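Local coordinates for protein ribonucleoside-diphosphate reductase, alpha chain (Actinobacillus ureae ATCC 25976, PDB 6DQX) that probably reduces ribonucleoside diphosphates to deoxyribonucleotides, as the catalytic alpha subunit of a class Id ribonucleotide reductase, at residues A[26-29]-A[30-33]; A[113-116]-A[117-121]. All blocks are in the same frame, centred on the assembly; numbering follows the deposited sequence.

Overall arrangement
The two contacts come in series along the chain, 26-29 with 30-33 first and 113-116 with 117-121 well after it, and they lie on opposite sides of the chain's centre. Their own centres are 50 Å apart and their nearest atoms about 34 Å apart, so neither touches the other. Interaction 1 is a surface turn at the start of the modelled chain, in the loop before helix 35-44, held against helices 52-67 and 72-82. Interaction 2 is the first turns of helix 114-130, which links the parallel strands 105-109 and 134-137 of the barrel domain. Interaction 2, against which the second subunit packs, thus lies at the dimer interface, whereas interaction 1 is a peripheral turn away from it.

Interaction 1 of 2, residues A[26-29]-A[30-33]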
loop_
_atom_site.group_PDB
_atom_site.type_symbol
_atom_site.label_atom_id
_atom_site.label_comp_id
_atom_site.label_asym_id
_atom_site.label_seq_id
_atom_site.Cartn_x
_atom_site.Cartn_y
_atom_site.Cartn_z
ATOM N N THR A 26 46.225 -27.490 14.138
ATOM C CA THR A 26 45.423 -28.750 14.261
ATOM C C THR A 26 44.079 -28.697 13.510
ATOM O O THR A 26 43.793 -29.590 12.712
ATOM C CB THR A 26 45.215 -29.162 15.743
ATOM O OG1 THR A 26 44.461 -30.382 15.799
ATOM C CG2 THR A 26 44.506 -28.059 16.581
ATOM N N ARG A 27 43.259 -27.667 13.756
ATOM C CA ARG A 27 41.956 -27.543 13.095
ATOM C C ARG A 27 42.181 -27.241 11.611
ATOM O O ARG A 27 42.902 -26.288 11.284
ATOM C CB ARG A 27 41.140 -26.416 13.758
ATOM C CG ARG A 27 39.771 -26.185 13.160
ATOM C CD ARG A 27 38.959 -25.161 13.941
ATOM N NE ARG A 27 39.407 -23.787 13.719
ATOM C CZ ARG A 27 40.186 -23.057 14.525
ATOM N NH1 ARG A 27 40.482 -21.809 14.187
ATOM N NH2 ARG A 27 40.691 -23.557 15.652
ATOM N N PRO A 28 41.604 -28.052 10.704
ATOM C CA PRO A 28 41.793 -27.745 9.285
ATOM C C PRO A 28 41.092 -26.457 8.875
ATOM O O PRO A 28 40.066 -26.096 9.478
ATOM C CB PRO A 28 41.115 -28.906 8.554
ATOM C CG PRO A 28 40.671 -29.868 9.592
ATOM C CD PRO A 28 40.673 -29.181 10.913
ATOM N N ASP A 29 41.637 -25.810 7.845
ATOM C CA ASP A 29 40.954 -24.708 7.170
ATOM C C ASP A 29 39.569 -25.171 6.725
ATOM O O ASP A 29 39.406 -26.284 6.187
ATOM C CB ASP A 29 41.724 -24.204 5.929
ATOM C CG ASP A 29 42.887 -23.295 6.259
ATOM O OD1 ASP A 29 43.138 -22.978 7.433
ATOM O OD2 ASP A 29 43.543 -22.845 5.304
ATOM N N PHE A 30 38.577 -24.306 6.945
ATOM C CA PHE A 30 37.184 -24.536 6.557
ATOM C C PHE A 30 36.552 -25.757 7.197
ATOM O O PHE A 30 35.619 -26.332 6.651
ATOM C CB PHE A 30 37.013 -24.522 5.039
ATOM C CG PHE A 30 37.387 -23.212 4.425
ATOM C CD1 PHE A 30 36.531 -22.105 4.542
ATOM C CD2 PHE A 30 38.599 -23.057 3.777
ATOM C CE1 PHE A 30 36.887 -20.878 4.004
ATOM C CE2 PHE A 30 38.964 -21.832 3.238
ATOM C CZ PHE A 30 38.113 -20.745 3.357
ATOM N N GLU A 31 36.982 -26.097 8.409
ATOM C CA GLU A 31 36.331 -27.196 9.126
ATOM C C GLU A 31 34.842 -26.948 9.287
ATOM O O GLU A 31 34.035 -27.879 9.189
ATOM C CB GLU A 31 36.977 -27.438 10.484
ATOM C CG GLU A 31 36.392 -28.643 11.220
ATOM C CD GLU A 31 36.993 -28.834 12.583
ATOM O OE1 GLU A 31 37.902 -29.672 12.709
ATOM O OE2 GLU A 31 36.554 -28.147 13.525
ATOM N N TRP A 32 34.487 -25.687 9.548
ATOM C CA TRP A 32 33.098 -25.239 9.661
ATOM C C TRP A 32 32.224 -25.506 8.448
ATOM O O TRP A 32 31.025 -25.714 8.586
ATOM C CB TRP A 32 33.045 -23.734 9.993
ATOM C CG TRP A 32 33.574 -22.788 8.940
ATOM C CD1 TRP A 32 34.832 -22.290 8.854
ATOM C CD2 TRP A 32 32.836 -22.174 7.879
ATOM N NE1 TRP A 32 34.936 -21.432 7.820
ATOM C CE2 TRP A 32 33.723 -21.329 7.197
ATOM C CE3 TRP A 32 31.506 -22.236 7.458
ATOM C CZ2 TRP A 32 33.340 -20.568 6.096
ATOM C CZ3 TRP A 32 31.118 -21.501 6.355
ATOM C CH2 TRP A 32 32.041 -20.660 5.681
ATOM N N LEU A 33 32.830 -25.471 7.274
ATOM C CA LEU A 33 32.153 -25.680 6.005
ATOM C C LEU A 33 32.047 -27.181 5.742
ATOM O O LEU A 33 32.721 -27.730 4.874
ATOM C CB LEU A 33 32.923 -24.955 4.902
ATOM C CG LEU A 33 32.308 -24.844 3.511
ATOM C CD1 LEU A 33 30.911 -24.262 3.583
ATOM C CD2 LEU A 33 33.205 -23.949 2.658
#
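Glu31 reaches back along the chain to lay its side chain against Pro28 and Arg27. Its CB sits 3.5 Å from Pro28 O, close to the aliphatic part of Arg27. CG stands anti to the backbone N (chi1 -176°) and the next bond is extended as well, which carries the carboxylate out to the proline ring. There OE1 comes to 3.3 Å from Pro28 CD, and OE2 lies over the Arg27 chain, 3.8 Å from Arg27 CG and slightly farther from CD. The two long side chains are roughly perpendicular, and the contact is one of carboxylate oxygens with methylene carbons: Arg27 NE stays 5.2 Å from Glu31 OE2, too far for a salt bridge, though the opposite charges may still favour the approach.

The guanidinium group is engaged by other residues. The Arg27 chain bends at its third torsion, and its end forms a salt bridge to Glu302, a hydrogen bond to the carbonyl of Arg82 and a cation-pi contact with Tyr299. Asp29 in turn is salt-bridged through OD1 to the side chain of Arg82, while the ring of Phe30 meets Tyr77 edge-to-face and packs on Leu53 and Ile56.

The backbone reverses through the same residues. Glu31 N donates to Pro28 O at 3.3 Å, a rather bent bond (137° at the hydrogen) whose donor stands above the carbonyl plane. Asp29 and Phe30 occupy the two central positions, Phe30 with a positive phi of 60°. This is a type II beta turn from Pro28 to Glu31, in the loop that leads into helix 35-44, whose Phe30 packs on helices 52-67 and 72-82 and whose Asp29 is tied to the latter through Arg82.

Interaction 2 of 2, residues A[113-116]-A[117-121]; sequences SIHE and IMVTT
The imidazole of His115 meets the methyl CG2 of Val119 one turn along the helix, with NE2 the closest ring atom at 3.8 Å and CD2 just beyond; the methyl approaches the ring obliquely. CG of His115 lies anti to the backbone N (chi1 169°), which brings the ring to Val119 although the CB of His115 points away from 117-121. The other flat group, the carboxylate of Glu116, is met by Ser113 OG from above its plane, where the hydroxyl donates to OE1 at 2.7 Å.

That same hydroxyl oxygen accepts from Glu116 N at 3.0 Å with a fairly straight bond (161°). Ser113 is thus the N-cap, and its hydroxyl is held by both the backbone N and the carboxylate of Glu116. Farther along, Ile114 and Met118 run alongside each other in the same direction, with Ile114 CG2 4.0 Å from Met118 CE at the end of the bent methionine chain. Ile117 folds CG1 and CD1 back over the Ser113 carbonyl, CD1 coming to 3.4 Å from Ser113 O.

Glu116 O is gripped twice by Thr120, by OG1 at 3.0 Å and by the backbone N at 3.2 Å, from opposite faces of the carbonyl plane; Arg335 is a further partner of the hydroxyl. Ile117 O likewise has two donors, Thr121 N and Thr121 OG1, the hydroxyl standing above the carbonyl plane.

Ile114, His115, Met118 and Val119 also pack on the second subunit, against Lys129, Pro331, Ile171 and Phe332 of that chain, whereas Ile117, Thr120 and Thr121 rest on helix 156-170 of their own. The arrangement is that of a capped helix N-terminus with i to i+4 side-chain pairs, opening the helix of a beta-alpha-beta crossover in the ribonucleotide reductase barrel.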
loop_
_atom_site.group_PDB
_atom_site.type_symbol
_atom_site.label_atom_id
_atom_site.label_comp_id
_atom_site.label_asym_id
_atom_site.label_seq_id
_atom_site.Cartn_x
_atom_site.Cartn_y
_atom_site.Cartn_z
ATOM N N SER A 113 1.351 12.613 7.521
ATOM C CA SER A 113 0.696 13.064 6.275
ATOM C C SER A 113 0.526 11.880 5.356
ATOM O O SER A 113 1.346 10.957 5.363
ATOM C CB SER A 113 1.512 14.174 5.561
ATOM O OG SER A 113 2.663 13.676 4.869
ATOM N N ILE A 114 -0.509 11.913 4.506
ATOM C CA ILE A 114 -0.655 10.853 3.522
ATOM C C ILE A 114 0.566 10.771 2.609
ATOM O O ILE A 114 1.000 9.692 2.262
ATOM C CB ILE A 114 -1.970 10.978 2.679
ATOM C CG1 ILE A 114 -3.210 10.972 3.591
ATOM C CG2 ILE A 114 -2.069 9.826 1.693
ATOM C CD1 ILE A 114 -3.453 9.714 4.408
ATOM N N HIS A 115 1.116 11.904 2.197
ATOM C CA HIS A 115 2.294 11.881 1.347
ATOM C C HIS A 115 3.413 11.042 1.975
ATOM O O HIS A 115 3.975 10.159 1.329
ATOM C CB HIS A 115 2.767 13.301 1.089
ATOM C CG HIS A 115 4.111 13.391 0.445
ATOM N ND1 HIS A 115 5.059 14.304 0.853
ATOM C CD2 HIS A 115 4.675 12.687 -0.560
ATOM C CE1 HIS A 115 6.148 14.160 0.119
ATOM N NE2 HIS A 115 5.944 13.183 -0.745
ATOM N N GLU A 116 3.705 11.322 3.237
ATOM C CA GLU A 116 4.807 10.653 3.943
ATOM C C GLU A 116 4.471 9.192 4.259
ATOM O O GLU A 116 5.361 8.334 4.237
ATOM C CB GLU A 116 5.203 11.447 5.201
ATOM C CG GLU A 116 5.811 12.801 4.849
ATOM C CD GLU A 116 5.733 13.851 5.937
ATOM O OE1 GLU A 116 4.688 14.011 6.619
ATOM O OE2 GLU A 116 6.734 14.578 6.077
ATOM N N ILE A 117 3.189 8.900 4.497
ATOM C CA ILE A 117 2.729 7.519 4.617
ATOM C C ILE A 117 2.941 6.757 3.306
ATOM O O ILE A 117 3.398 5.615 3.335
ATOM C CB ILE A 117 1.277 7.445 5.160
ATOM C CG1 ILE A 117 1.256 7.913 6.623
ATOM C CG2 ILE A 117 0.679 6.051 5.067
ATOM C CD1 ILE A 117 -0.103 8.397 7.076
ATOM N N MET A 118 2.639 7.371 2.149
ATOM C CA MET A 118 2.891 6.685 0.879
ATOM C C MET A 118 4.375 6.505 0.546
ATOM O O MET A 118 4.763 5.481 -0.044
ATOM C CB MET A 118 2.183 7.374 -0.298
ATOM C CG MET A 118 0.666 7.354 -0.230
ATOM S SD MET A 118 -0.105 5.791 0.230
ATOM C CE MET A 118 -0.590 6.148 1.852
ATOM N N VAL A 119 5.201 7.470 0.921
ATOM C CA VAL A 119 6.657 7.332 0.759
ATOM C C VAL A 119 7.151 6.067 1.488
ATOM O O VAL A 119 7.839 5.233 0.903
ATOM C CB VAL A 119 7.424 8.566 1.271
ATOM C CG1 VAL A 119 8.916 8.278 1.405
ATOM C CG2 VAL A 119 7.198 9.776 0.354
ATOM N N THR A 120 6.720 5.917 2.730
ATOM C CA THR A 120 7.088 4.757 3.546
ATOM C C THR A 120 6.499 3.456 2.993
ATOM O O THR A 120 7.181 2.447 2.949
ATOM C CB THR A 120 6.695 4.957 5.020
ATOM O OG1 THR A 120 7.159 6.229 5.453
ATOM C CG2 THR A 120 7.291 3.837 5.913
ATOM N N THR A 121 5.254 3.505 2.503
ATOM C CA THR A 121 4.625 2.350 1.882
ATOM C C THR A 121 5.441 1.815 0.697
ATOM O O THR A 121 5.683 0.607 0.587
ATOM C CB THR A 121 3.153 2.687 1.452
ATOM O OG1 THR A 121 2.416 3.078 2.609
ATOM C CG2 THR A 121 2.461 1.518 0.860
#